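Side-chain contacts in lactate racemase (Thermoanaerobacterium thermosaccharolyticum, PDB 2YJG), which interconverts the D- and L-isomers of lactate as a homodimeric enzyme that depends on a nickel-pincer nucleotide cofactor: residues Asp41-Ala46 / Phe235-Val240; Val67-Asp72 / Lys184-Gly189; Pro76-Ile81 / Val239-Ser244; Ile103-Gly106 / Gly110-Leu113. All coordinates share one frame; numbering follows the deposited sequence.

Interaction 1: Asp41-Ala46 / Phe235-Val240; sequences DIVKRA and FILNVV
Helix 39-48 lies against one face of the mixed sheet of the N-terminal domain, where its Val43 and Ala46 meet Leu237 and Val239 of strand 233-241. The axes of the two short segments pass 9.6 Å apart at 146°, so helix and strand run roughly antiparallel. Leu237 carries the contact with both of its methyls. CD2 lies 3.6 Å from Val43 CG1, and CD1 reaches Ala46 CB at 4.1 Å, so the forked end spans two residues on neighbouring turns of the helix. In this alpha/beta layer the strand offers alternate residues to the helix: Leu237 points at it, and Val239, two residues on, reaches it with CG1. Val43 has CG1 anti to the backbone N (chi1 178°), which carries that methyl across to Leu237, the two side chains crossing at about a right angle; its other branch, CG2, touches Val239 CG1 at 4.3 Å. Branched aliphatic residues suit this buried, apolar interface, and the small Ala46, whose CB points at the strand, lets the helix backbone come close: its CA is 7.6 Å from Leu237 CA. Helix 79-91 joins the same cluster, Leu85 against Val43 and Leu86 against Leu237, and strand 247-253 adds Ile247 and Ala250.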
loop_
_atom_site.group_PDB
_atom_site.type_symbol
_atom_site.label_atom_id
_atom_site.label_comp_id
_atom_site.label_asym_id
_atom_site.label_seq_id
_atom_site.Cartn_x
_atom_site.Cartn_y
_atom_site.Cartn_z
ATOM N N ASP A 41 -5.105 2.293 25.634
ATOM C CA ASP A 41 -5.610 1.702 26.836
ATOM C C ASP A 41 -7.115 1.643 26.873
ATOM O O ASP A 41 -7.682 0.764 27.491
ATOM C CB ASP A 41 -5.060 2.435 28.082
ATOM C CG ASP A 41 -3.596 2.045 28.378
ATOM O OD1 ASP A 41 -3.137 1.042 27.854
ATOM O OD2 ASP A 41 -2.892 2.786 29.071
ATOM N N ILE A 42 -7.793 2.587 26.239
ATOM C CA ILE A 42 -9.269 2.519 26.229
ATOM C C ILE A 42 -9.676 1.303 25.428
ATOM O O ILE A 42 -10.544 0.543 25.835
ATOM C CB ILE A 42 -9.870 3.799 25.634
ATOM C CG1 ILE A 42 -9.715 4.945 26.617
ATOM C CG2 ILE A 42 -11.309 3.585 25.299
ATOM C CD1 ILE A 42 -10.134 6.219 26.057
ATOM N N VAL A 43 -9.030 1.120 24.272
ATOM C CA VAL A 43 -9.276 -0.021 23.413
ATOM C C VAL A 43 -8.972 -1.355 24.118
ATOM O O VAL A 43 -9.820 -2.222 24.161
ATOM C CB VAL A 43 -8.536 0.081 22.047
ATOM C CG1 VAL A 43 -8.804 -1.161 21.213
ATOM C CG2 VAL A 43 -8.979 1.339 21.323
ATOM N N LYS A 44 -7.795 -1.499 24.727
ATOM C CA LYS A 44 -7.463 -2.739 25.439
ATOM C C LYS A 44 -8.455 -3.057 26.564
ATOM O O LYS A 44 -8.849 -4.207 26.751
ATOM C CB LYS A 44 -6.058 -2.674 26.025
ATOM C CG LYS A 44 -4.903 -2.784 25.054
ATOM C CD LYS A 44 -4.535 -4.256 24.828
ATOM C CE LYS A 44 -4.110 -5.017 26.113
ATOM N NZ LYS A 44 -4.697 -6.460 26.341
ATOM N N ARG A 45 -8.864 -2.043 27.315
ATOM C CA ARG A 45 -9.873 -2.240 28.356
ATOM C C ARG A 45 -11.119 -2.897 27.783
ATOM O O ARG A 45 -11.637 -3.855 28.355
ATOM C CB ARG A 45 -10.239 -0.897 29.045
ATOM C CG ARG A 45 -11.257 -0.984 30.193
ATOM C CD ARG A 45 -11.667 0.395 30.758
ATOM N NE ARG A 45 -12.349 1.218 29.759
ATOM C CZ ARG A 45 -12.875 2.430 29.960
ATOM N NH1 ARG A 45 -12.850 3.005 31.163
ATOM N NH2 ARG A 45 -13.454 3.066 28.934
ATOM N N ALA A 46 -11.605 -2.375 26.658
ATOM C CA ALA A 46 -12.760 -2.975 25.978
ATOM C C ALA A 46 -12.505 -4.415 25.641
ATOM O O ALA A 46 -13.329 -5.275 25.894
ATOM C CB ALA A 46 -13.087 -2.216 24.674
ATOM N N PHE A 235 -17.928 -11.181 16.989
ATOM C CA PHE A 235 -17.269 -10.224 17.879
ATOM C C PHE A 235 -17.125 -8.887 17.131
ATOM O O PHE A 235 -16.784 -8.878 15.925
ATOM C CB PHE A 235 -15.883 -10.758 18.267
ATOM C CG PHE A 235 -15.206 -10.014 19.363
ATOM C CD1 PHE A 235 -14.401 -8.913 19.097
ATOM C CD2 PHE A 235 -15.305 -10.452 20.673
ATOM C CE1 PHE A 235 -13.765 -8.262 20.127
ATOM C CE2 PHE A 235 -14.679 -9.817 21.660
ATOM C CZ PHE A 235 -13.878 -8.747 21.391
ATOM N N ILE A 236 -17.370 -7.794 17.871
ATOM C CA ILE A 236 -17.086 -6.436 17.398
ATOM C C ILE A 236 -16.197 -5.631 18.377
ATOM O O ILE A 236 -16.106 -5.958 19.601
ATOM C CB ILE A 236 -18.381 -5.674 17.080
ATOM C CG1 ILE A 236 -19.092 -5.232 18.369
ATOM C CG2 ILE A 236 -19.297 -6.510 16.102
ATOM C CD1 ILE A 236 -20.273 -4.213 18.102
ATOM N N LEU A 237 -15.499 -4.625 17.843
ATOM C CA LEU A 237 -14.832 -3.592 18.662
ATOM C C LEU A 237 -15.379 -2.343 18.028
ATOM O O LEU A 237 -15.173 -2.117 16.831
ATOM C CB LEU A 237 -13.309 -3.646 18.561
ATOM C CG LEU A 237 -12.601 -2.376 19.040
ATOM C CD1 LEU A 237 -12.810 -2.213 20.549
ATOM C CD2 LEU A 237 -11.142 -2.260 18.662
ATOM N N ASN A 238 -16.147 -1.578 18.776
ATOM C CA ASN A 238 -16.623 -0.265 18.265
ATOM C C ASN A 238 -16.148 0.864 19.188
ATOM O O ASN A 238 -16.296 0.754 20.394
ATOM C CB ASN A 238 -18.148 -0.216 18.201
ATOM C CG ASN A 238 -18.738 -0.883 16.987
ATOM O OD1 ASN A 238 -18.070 -1.548 16.175
ATOM N ND2 ASN A 238 -20.023 -0.725 16.869
ATOM N N VAL A 239 -15.595 1.919 18.617
ATOM C CA VAL A 239 -15.131 3.059 19.352
ATOM C C VAL A 239 -16.140 4.210 19.278
ATOM O O VAL A 239 -17.046 4.243 18.441
ATOM C CB VAL A 239 -13.738 3.526 18.904
ATOM C CG1 VAL A 239 -12.630 2.512 19.287
ATOM C CG2 VAL A 239 -13.679 3.882 17.418
ATOM N N VAL A 240 -15.993 5.104 20.233
ATOM C CA VAL A 240 -16.683 6.372 20.229
ATOM C C VAL A 240 -15.559 7.385 20.175
ATOM O O VAL A 240 -14.603 7.317 20.935
ATOM C CB VAL A 240 -17.541 6.552 21.420
ATOM C CG1 VAL A 240 -18.130 7.961 21.397
ATOM C CG2 VAL A 240 -18.667 5.472 21.458
#

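Interaction 2: Val67-Asp72 / Lys184-Gly189; sequences VIITSD and KSILPG. With EDO (1,2-ethanediol), chain F.
Strand 66-71 approaches the loop 184-189 most closely at Ile69 and Ser185, whose CA atoms stand 6.6 Å apart. The loop starts with a 3-10 turn at Lys184 and Ser185, and folds back on itself: Gly189 N donates to Lys184 O (3.0 Å) around the cis peptide before Pro188. No hydrogen bond joins strand and loop directly, and Ile69 makes the apolar contact. Its CG2 rests 4.0 Å from Ser185 CB, and its CD1 meets Ile186 CD1 at 3.5 Å, the two isoleucines set nearly perpendicular. The bond from CA to CB of Ile186 points away from the strand; two successive bends, chi1 -50° and chi2 -66°, fold CD1 back to the contact, while Ala227 and Ala228 of helix 219-230 pack against the same side chain. Ser185 combines an apolar contact through CB with a polar one. Its OG accepts a 2.7 Å bond from a water that also lies 3.3 Å from Ser71 OG, so the two serines are linked through solvent near the end of the strand.

Both segments carry probable cofactor residues. By similarity Lys184 is the covalent attachment point and Asp72 a cofactor ligand; Asp72 OD2 is hydrogen-bonded to His108. In this apoprotein Lys184 NZ donates to O1 of a 1,2-ethanediol (2.7 Å), probably from the crystallisation liquor. Loop and strand are thus held together by the apolar contacts of Ile69 and one water between the serines, beside the lysine that probably carries the cofactor.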
loop_
_atom_site.group_PDB
_atom_site.type_symbol
_atom_site.label_atom_id
_atom_site.label_comp_id
_atom_site.label_asym_id
_atom_site.label_seq_id
_atom_site.Cartn_x
_atom_site.Cartn_y
_atom_site.Cartn_z
ATOM N N VAL A 67 -11.597 -13.316 9.535
ATOM C CA VAL A 67 -11.838 -12.120 8.737
ATOM C C VAL A 67 -12.211 -11.023 9.746
ATOM O O VAL A 67 -13.052 -11.248 10.610
ATOM C CB VAL A 67 -12.951 -12.310 7.660
ATOM C CG1 VAL A 67 -13.346 -10.948 6.999
ATOM C CG2 VAL A 67 -12.508 -13.417 6.590
ATOM N N ILE A 68 -11.518 -9.894 9.674
ATOM C CA ILE A 68 -11.940 -8.683 10.387
ATOM C C ILE A 68 -12.502 -7.692 9.371
ATOM O O ILE A 68 -11.765 -7.288 8.443
ATOM C CB ILE A 68 -10.798 -7.953 11.003
ATOM C CG1 ILE A 68 -9.986 -8.862 11.951
ATOM C CG2 ILE A 68 -11.275 -6.695 11.781
ATOM C CD1 ILE A 68 -8.652 -8.227 12.413
ATOM N N ILE A 69 -13.740 -7.247 9.593
ATOM C CA ILE A 69 -14.341 -6.242 8.725
ATOM C C ILE A 69 -13.966 -4.889 9.310
ATOM O O ILE A 69 -14.074 -4.682 10.540
ATOM C CB ILE A 69 -15.855 -6.334 8.624
ATOM C CG1 ILE A 69 -16.297 -7.703 8.053
ATOM C CG2 ILE A 69 -16.349 -5.238 7.672
ATOM C CD1 ILE A 69 -17.830 -7.975 8.104
ATOM N N THR A 70 -13.467 -3.993 8.450
ATOM C CA THR A 70 -13.134 -2.651 8.842
ATOM C C THR A 70 -13.847 -1.672 7.935
ATOM O O THR A 70 -14.296 -2.032 6.828
ATOM C CB THR A 70 -11.614 -2.418 8.793
ATOM O OG1 THR A 70 -11.264 -1.225 9.533
ATOM C CG2 THR A 70 -11.131 -2.260 7.376
ATOM N N SER A 71 -13.946 -0.428 8.394
ATOM C CA SER A 71 -14.550 0.628 7.625
ATOM C C SER A 71 -13.652 1.207 6.521
ATOM O O SER A 71 -12.441 1.061 6.493
ATOM C CB SER A 71 -15.051 1.747 8.528
ATOM O OG SER A 71 -16.125 1.298 9.355
ATOM N N ASP A 72 -14.270 1.923 5.610
ATOM C CA ASP A 72 -13.547 2.439 4.476
ATOM C C ASP A 72 -12.924 3.802 4.692
ATOM O O ASP A 72 -13.088 4.374 5.724
ATOM C CB ASP A 72 -14.331 2.323 3.162
ATOM C CG ASP A 72 -15.482 3.334 3.006
ATOM O OD1 ASP A 72 -15.702 4.185 3.831
ATOM O OD2 ASP A 72 -16.173 3.236 2.009
ATOM N N LYS A 184 -23.983 -2.696 11.045
ATOM C CA LYS A 184 -23.754 -1.991 9.763
ATOM C C LYS A 184 -22.494 -2.412 9.006
ATOM O O LYS A 184 -22.347 -2.150 7.788
ATOM C CB LYS A 184 -23.784 -0.456 9.927
ATOM C CG LYS A 184 -25.175 0.111 9.862
ATOM C CD LYS A 184 -25.252 1.649 9.686
ATOM C CE LYS A 184 -25.063 2.059 8.252
ATOM N NZ LYS A 184 -25.294 3.504 8.146
ATOM N N SER A 185 -21.568 -3.037 9.709
ATOM C CA SER A 185 -20.427 -3.667 9.036
ATOM C C SER A 185 -20.898 -4.773 8.052
ATOM O O SER A 185 -20.169 -5.102 7.122
ATOM C CB SER A 185 -19.433 -4.214 10.059
ATOM O OG SER A 185 -18.868 -3.153 10.814
ATOM N N ILE A 186 -22.064 -5.377 8.297
ATOM C CA ILE A 186 -22.598 -6.397 7.424
ATOM C C ILE A 186 -23.519 -5.797 6.374
ATOM O O ILE A 186 -23.254 -5.951 5.197
ATOM C CB ILE A 186 -23.333 -7.499 8.171
ATOM C CG1 ILE A 186 -22.466 -8.019 9.325
ATOM C CG2 ILE A 186 -23.870 -8.557 7.182
ATOM C CD1 ILE A 186 -21.147 -8.761 8.914
ATOM N N LEU A 187 -24.576 -5.099 6.804
ATOM C CA LEU A 187 -25.513 -4.490 5.876
ATOM C C LEU A 187 -25.642 -3.017 6.309
ATOM O O LEU A 187 -26.151 -2.734 7.381
ATOM C CB LEU A 187 -26.859 -5.216 5.942
ATOM C CG LEU A 187 -28.028 -4.727 5.088
ATOM C CD1 LEU A 187 -27.729 -4.827 3.604
ATOM C CD2 LEU A 187 -29.364 -5.428 5.457
ATOM N N PRO A 188 -25.121 -2.073 5.500
ATOM C CA PRO A 188 -24.668 -2.262 4.139
ATOM C C PRO A 188 -23.220 -2.706 3.878
ATOM O O PRO A 188 -22.869 -2.976 2.717
ATOM C CB PRO A 188 -24.910 -0.890 3.535
ATOM C CG PRO A 188 -24.617 0.120 4.743
ATOM C CD PRO A 188 -24.918 -0.683 5.979
ATOM N N GLY A 189 -22.367 -2.750 4.891
ATOM C CA GLY A 189 -20.934 -2.682 4.675
ATOM C C GLY A 189 -20.310 -3.676 3.704
ATOM O O GLY A 189 -19.437 -3.303 2.888
HETATM C C1 EDO F . -25.034 5.279 4.731
HETATM O O1 EDO F . -24.971 4.131 5.584
HETATM C C2 EDO F . -26.436 5.840 4.695
HETATM O O2 EDO F . -26.843 5.942 3.327
HETATM O O HOH W 1 -16.760 -1.914 9.641
#

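Interaction 3: Pro76-Ile81 / Val239-Ser244; sequences PVPSRI and VVIDSS. With SO4 (sulfate ion), chain D.
Two prolines, Pro76 and Pro78, press on the end of strand 233-241, and the second of them is the centre of an inverse gamma turn at the N-cap of helix 79-91. The turn is marked by a weak bond from Ser79 N to Val77 O. Pro78 suits this position because its ring restricts phi, and the ring also supplies the touching surface: CD lies 3.8 Å from Val239 CG2 and 4.2 Å from Ile241 CG2. Pro78 and Val239 lie alongside, pointing opposite ways. Ile241 holds CG1 between its backbone N and carbonyl carbon (chi1 62°), the crowded position, and from there the chain extends until CD1 reaches Pro76 CG at 3.6 Å, the two side chains lying roughly perpendicular. Phe170 of strand 164-170 packs against Pro76, and Ile247 lies against Pro78.

Arg80, in the first turn of the helix, takes no part in this packing. It runs extended from CG to NE and meets a sulfate, probably from the crystallisation liquor, at its guanidinium edge, NH2 donating to O4 (2.8 Å, 159°), while two bonds from NH1 are weak. Lys117 and the backbone N of Glu122 also hold this ion, and Ala118 O shares NH2. Having no hydrogen bond across it, the contact between the prolines and the strand rests on the fit of rings to branched methyls, next to Arg75, a cofactor ligand by similarity.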
loop_
_atom_site.group_PDB
_atom_site.type_symbol
_atom_site.label_atom_id
_atom_site.label_comp_id
_atom_site.label_asym_id
_atom_site.label_seq_id
_atom_site.Cartn_x
_atom_site.Cartn_y
_atom_site.Cartn_z
ATOM N N PRO A 76 -14.360 7.771 9.694
ATOM C CA PRO A 76 -13.273 8.194 10.586
ATOM C C PRO A 76 -12.739 7.171 11.584
ATOM O O PRO A 76 -12.108 7.562 12.578
ATOM C CB PRO A 76 -13.906 9.373 11.326
ATOM C CG PRO A 76 -15.292 8.968 11.485
ATOM C CD PRO A 76 -15.663 8.258 10.176
ATOM N N VAL A 77 -12.950 5.884 11.337
ATOM C CA VAL A 77 -12.437 4.851 12.228
ATOM C C VAL A 77 -10.892 4.951 12.361
ATOM O O VAL A 77 -10.147 4.966 11.370
ATOM C CB VAL A 77 -12.866 3.446 11.779
ATOM C CG1 VAL A 77 -12.351 2.416 12.747
ATOM C CG2 VAL A 77 -14.372 3.343 11.606
ATOM N N PRO A 78 -10.394 5.076 13.595
ATOM C CA PRO A 78 -8.972 5.256 13.825
ATOM C C PRO A 78 -8.242 3.926 13.769
ATOM O O PRO A 78 -7.716 3.443 14.768
ATOM C CB PRO A 78 -8.908 5.863 15.225
ATOM C CG PRO A 78 -10.112 5.350 15.916
ATOM C CD PRO A 78 -11.172 5.137 14.848
ATOM N N SER A 79 -8.207 3.324 12.588
ATOM C CA SER A 79 -7.733 1.952 12.488
ATOM C C SER A 79 -6.244 1.736 12.713
ATOM O O SER A 79 -5.831 0.609 12.974
ATOM C CB SER A 79 -8.181 1.329 11.161
ATOM O OG SER A 79 -9.589 1.370 11.015
ATOM N N ARG A 80 -5.417 2.779 12.561
ATOM C CA ARG A 80 -4.008 2.650 12.922
ATOM C C ARG A 80 -3.858 2.242 14.390
ATOM O O ARG A 80 -2.876 1.672 14.782
ATOM C CB ARG A 80 -3.243 3.970 12.657
ATOM C CG ARG A 80 -3.080 4.342 11.221
ATOM C CD ARG A 80 -2.828 5.881 11.069
ATOM N NE ARG A 80 -2.587 6.308 9.673
ATOM C CZ ARG A 80 -1.425 6.195 9.006
ATOM N NH1 ARG A 80 -0.361 5.637 9.562
ATOM N NH2 ARG A 80 -1.327 6.628 7.742
ATOM N N ILE A 81 -4.831 2.594 15.223
ATOM C CA ILE A 81 -4.776 2.258 16.624
ATOM C C ILE A 81 -5.471 0.918 16.870
ATOM O O ILE A 81 -4.924 0.011 17.514
ATOM C CB ILE A 81 -5.413 3.335 17.473
ATOM C CG1 ILE A 81 -4.566 4.639 17.423
ATOM C CG2 ILE A 81 -5.565 2.779 18.894
ATOM C CD1 ILE A 81 -5.280 5.888 17.960
ATOM N N VAL A 239 -15.595 1.919 18.617
ATOM C CA VAL A 239 -15.131 3.059 19.352
ATOM C C VAL A 239 -16.140 4.210 19.278
ATOM O O VAL A 239 -17.046 4.243 18.441
ATOM C CB VAL A 239 -13.738 3.526 18.904
ATOM C CG1 VAL A 239 -12.630 2.512 19.287
ATOM C CG2 VAL A 239 -13.679 3.882 17.418
ATOM N N VAL A 240 -15.993 5.104 20.233
ATOM C CA VAL A 240 -16.683 6.372 20.229
ATOM C C VAL A 240 -15.559 7.385 20.175
ATOM O O VAL A 240 -14.603 7.317 20.935
ATOM C CB VAL A 240 -17.541 6.552 21.420
ATOM C CG1 VAL A 240 -18.130 7.961 21.397
ATOM C CG2 VAL A 240 -18.667 5.472 21.458
ATOM N N ILE A 241 -15.677 8.339 19.272
ATOM C CA ILE A 241 -14.602 9.262 19.017
ATOM C C ILE A 241 -15.137 10.706 19.145
ATOM O O ILE A 241 -16.326 10.952 18.949
ATOM C CB ILE A 241 -13.931 9.002 17.618
ATOM C CG1 ILE A 241 -14.928 9.197 16.461
ATOM C CG2 ILE A 241 -13.341 7.590 17.519
ATOM C CD1 ILE A 241 -14.313 9.223 14.952
ATOM N N ASP A 242 -14.245 11.637 19.479
ATOM C CA ASP A 242 -14.603 13.045 19.585
ATOM C C ASP A 242 -14.470 13.739 18.236
ATOM O O ASP A 242 -14.146 13.099 17.233
ATOM C CB ASP A 242 -13.794 13.724 20.720
ATOM C CG ASP A 242 -12.300 13.842 20.437
ATOM O OD1 ASP A 242 -11.849 13.625 19.304
ATOM O OD2 ASP A 242 -11.534 14.151 21.398
ATOM N N SER A 243 -14.747 15.045 18.195
ATOM C CA SER A 243 -14.521 15.864 16.968
ATOM C C SER A 243 -13.193 15.629 16.255
ATOM O O SER A 243 -13.135 15.485 15.021
ATOM C CB SER A 243 -14.595 17.351 17.319
ATOM O OG SER A 243 -15.487 17.521 18.390
ATOM N N SER A 244 -12.136 15.561 17.061
ATOM C CA SER A 244 -10.763 15.362 16.581
ATOM C C SER A 244 -10.457 13.970 16.055
ATOM O O SER A 244 -9.353 13.726 15.560
ATOM C CB SER A 244 -9.795 15.652 17.734
ATOM O OG SER A 244 -10.221 16.795 18.489
HETATM S S SO4 D . 2.549 5.932 6.976
HETATM O O1 SO4 D . 2.644 5.258 8.247
HETATM O O2 SO4 D . 3.632 6.841 6.690
HETATM O O3 SO4 D . 2.454 5.004 5.867
HETATM O O4 SO4 D . 1.316 6.678 6.903
#

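Interaction 4: Ile103-Gly106 / Gly110-Leu113; sequences IATG and GTTL
Ile103 and Thr105 meet Thr111 across the tight loop that leads from strand 99-104 to helix 113-120, a strand-loop-helix connection of the domain's alpha/beta fold. Thr111 has CG2 anti to the backbone N and OG1 anti to the carbonyl carbon (chi1 -55°), and it is OG1 that lies against the strand side, 3.8 Å from Ile103 CG2. The hydroxyl finds its polar partner in His73 ND1, a hydrogen bond to a probable cofactor ligand, so a threonine here can pack against an isoleucine and still satisfy its oxygen. Ile103 is bent at both torsions (chi2 -64°); its CG2 branch faces the loop, and Phe120 and Phe130 pack around the side chain. Its side chain stands roughly at right angles to that of Thr111. Thr105 divides its two branches by chemistry. With chi1 at 52°, OG1 sits between the backbone N and carbonyl carbon and bonds to His133 O, while the methyl turns to the loop. Further on, the loop passes through His108, a proton donor/acceptor by similarity. The methyl of Thr105, CG2, comes to 4.2 Å from Thr111 OG1 and 4.4 Å from Gly110 CA.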
loop_
_atom_site.group_PDB
_atom_site.type_symbol
_atom_site.label_atom_id
_atom_site.label_comp_id
_atom_site.label_asym_id
_atom_site.label_seq_id
_atom_site.Cartn_x
_atom_site.Cartn_y
_atom_site.Cartn_z
ATOM N N ILE A 103 -12.416 -4.618 3.806
ATOM C CA ILE A 103 -12.843 -3.206 3.897
ATOM C C ILE A 103 -14.311 -3.114 3.450
ATOM O O ILE A 103 -14.636 -3.490 2.318
ATOM C CB ILE A 103 -11.986 -2.301 3.006
ATOM C CG1 ILE A 103 -10.509 -2.421 3.343
ATOM C CG2 ILE A 103 -12.433 -0.824 3.082
ATOM C CD1 ILE A 103 -10.181 -1.971 4.706
ATOM N N ALA A 104 -15.175 -2.627 4.336
ATOM C CA ALA A 104 -16.629 -2.551 4.110
ATOM C C ALA A 104 -16.922 -1.269 3.384
ATOM O O ALA A 104 -17.159 -0.244 4.006
ATOM C CB ALA A 104 -17.378 -2.536 5.486
ATOM N N THR A 105 -16.957 -1.329 2.066
ATOM C CA THR A 105 -17.160 -0.148 1.226
ATOM C C THR A 105 -18.606 0.166 0.998
ATOM O O THR A 105 -18.919 1.248 0.501
ATOM C CB THR A 105 -16.543 -0.431 -0.156
ATOM O OG1 THR A 105 -17.089 -1.682 -0.599
ATOM C CG2 THR A 105 -15.016 -0.597 -0.043
ATOM N N GLY A 106 -19.489 -0.744 1.430
ATOM C CA GLY A 106 -20.920 -0.684 1.121
ATOM C C GLY A 106 -21.107 -0.486 -0.367
ATOM O O GLY A 106 -20.604 -1.245 -1.175
ATOM N N GLY A 110 -14.415 1.320 -4.654
ATOM C CA GLY A 110 -13.325 0.742 -3.905
ATOM C C GLY A 110 -12.300 1.737 -3.409
ATOM O O GLY A 110 -11.988 2.702 -4.078
ATOM N N THR A 111 -11.797 1.503 -2.210
ATOM C CA THR A 111 -10.734 2.290 -1.637
ATOM C C THR A 111 -9.462 2.082 -2.472
ATOM O O THR A 111 -9.113 0.942 -2.814
ATOM C CB THR A 111 -10.423 1.816 -0.213
ATOM O OG1 THR A 111 -11.619 1.847 0.575
ATOM C CG2 THR A 111 -9.376 2.686 0.395
ATOM N N THR A 112 -8.765 3.176 -2.771
ATOM C CA THR A 112 -7.527 3.085 -3.508
ATOM C C THR A 112 -6.344 2.824 -2.568
ATOM O O THR A 112 -6.476 2.969 -1.389
ATOM C CB THR A 112 -7.238 4.335 -4.260
ATOM O OG1 THR A 112 -6.180 4.023 -5.164
ATOM C CG2 THR A 112 -6.799 5.441 -3.338
ATOM N N LEU A 113 -5.197 2.467 -3.124
ATOM C CA LEU A 113 -4.026 2.130 -2.311
ATOM C C LEU A 113 -3.536 3.341 -1.551
ATOM O O LEU A 113 -3.115 3.203 -0.394
ATOM C CB LEU A 113 -2.896 1.543 -3.169
ATOM C CG LEU A 113 -1.573 1.078 -2.525
ATOM C CD1 LEU A 113 -1.798 -0.005 -1.499
ATOM C CD2 LEU A 113 -0.588 0.582 -3.605
#

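Overall arrangement
All four contacts reach the same mixed sheet. Interactions 1 and 3 share strand 233-241, and Val239 serves both, one methyl to the helix and the other to a proline; interaction 1 is buried and wholly aliphatic, whereas interaction 3, at the strand's end, is only partly buried. Interactions 2 and 4 use the neighbouring strands 66-71 and 99-104, and touch through Thr70 O and Ala104 N and through Gly189 O and Gly106 N, both probable hydrogen bonds. Near the probable cofactor site, their apolar packing is mixed with hydroxyls and, in interaction 2, a bridging water. Ser71 and Val77 bring interactions 2 and 3 together.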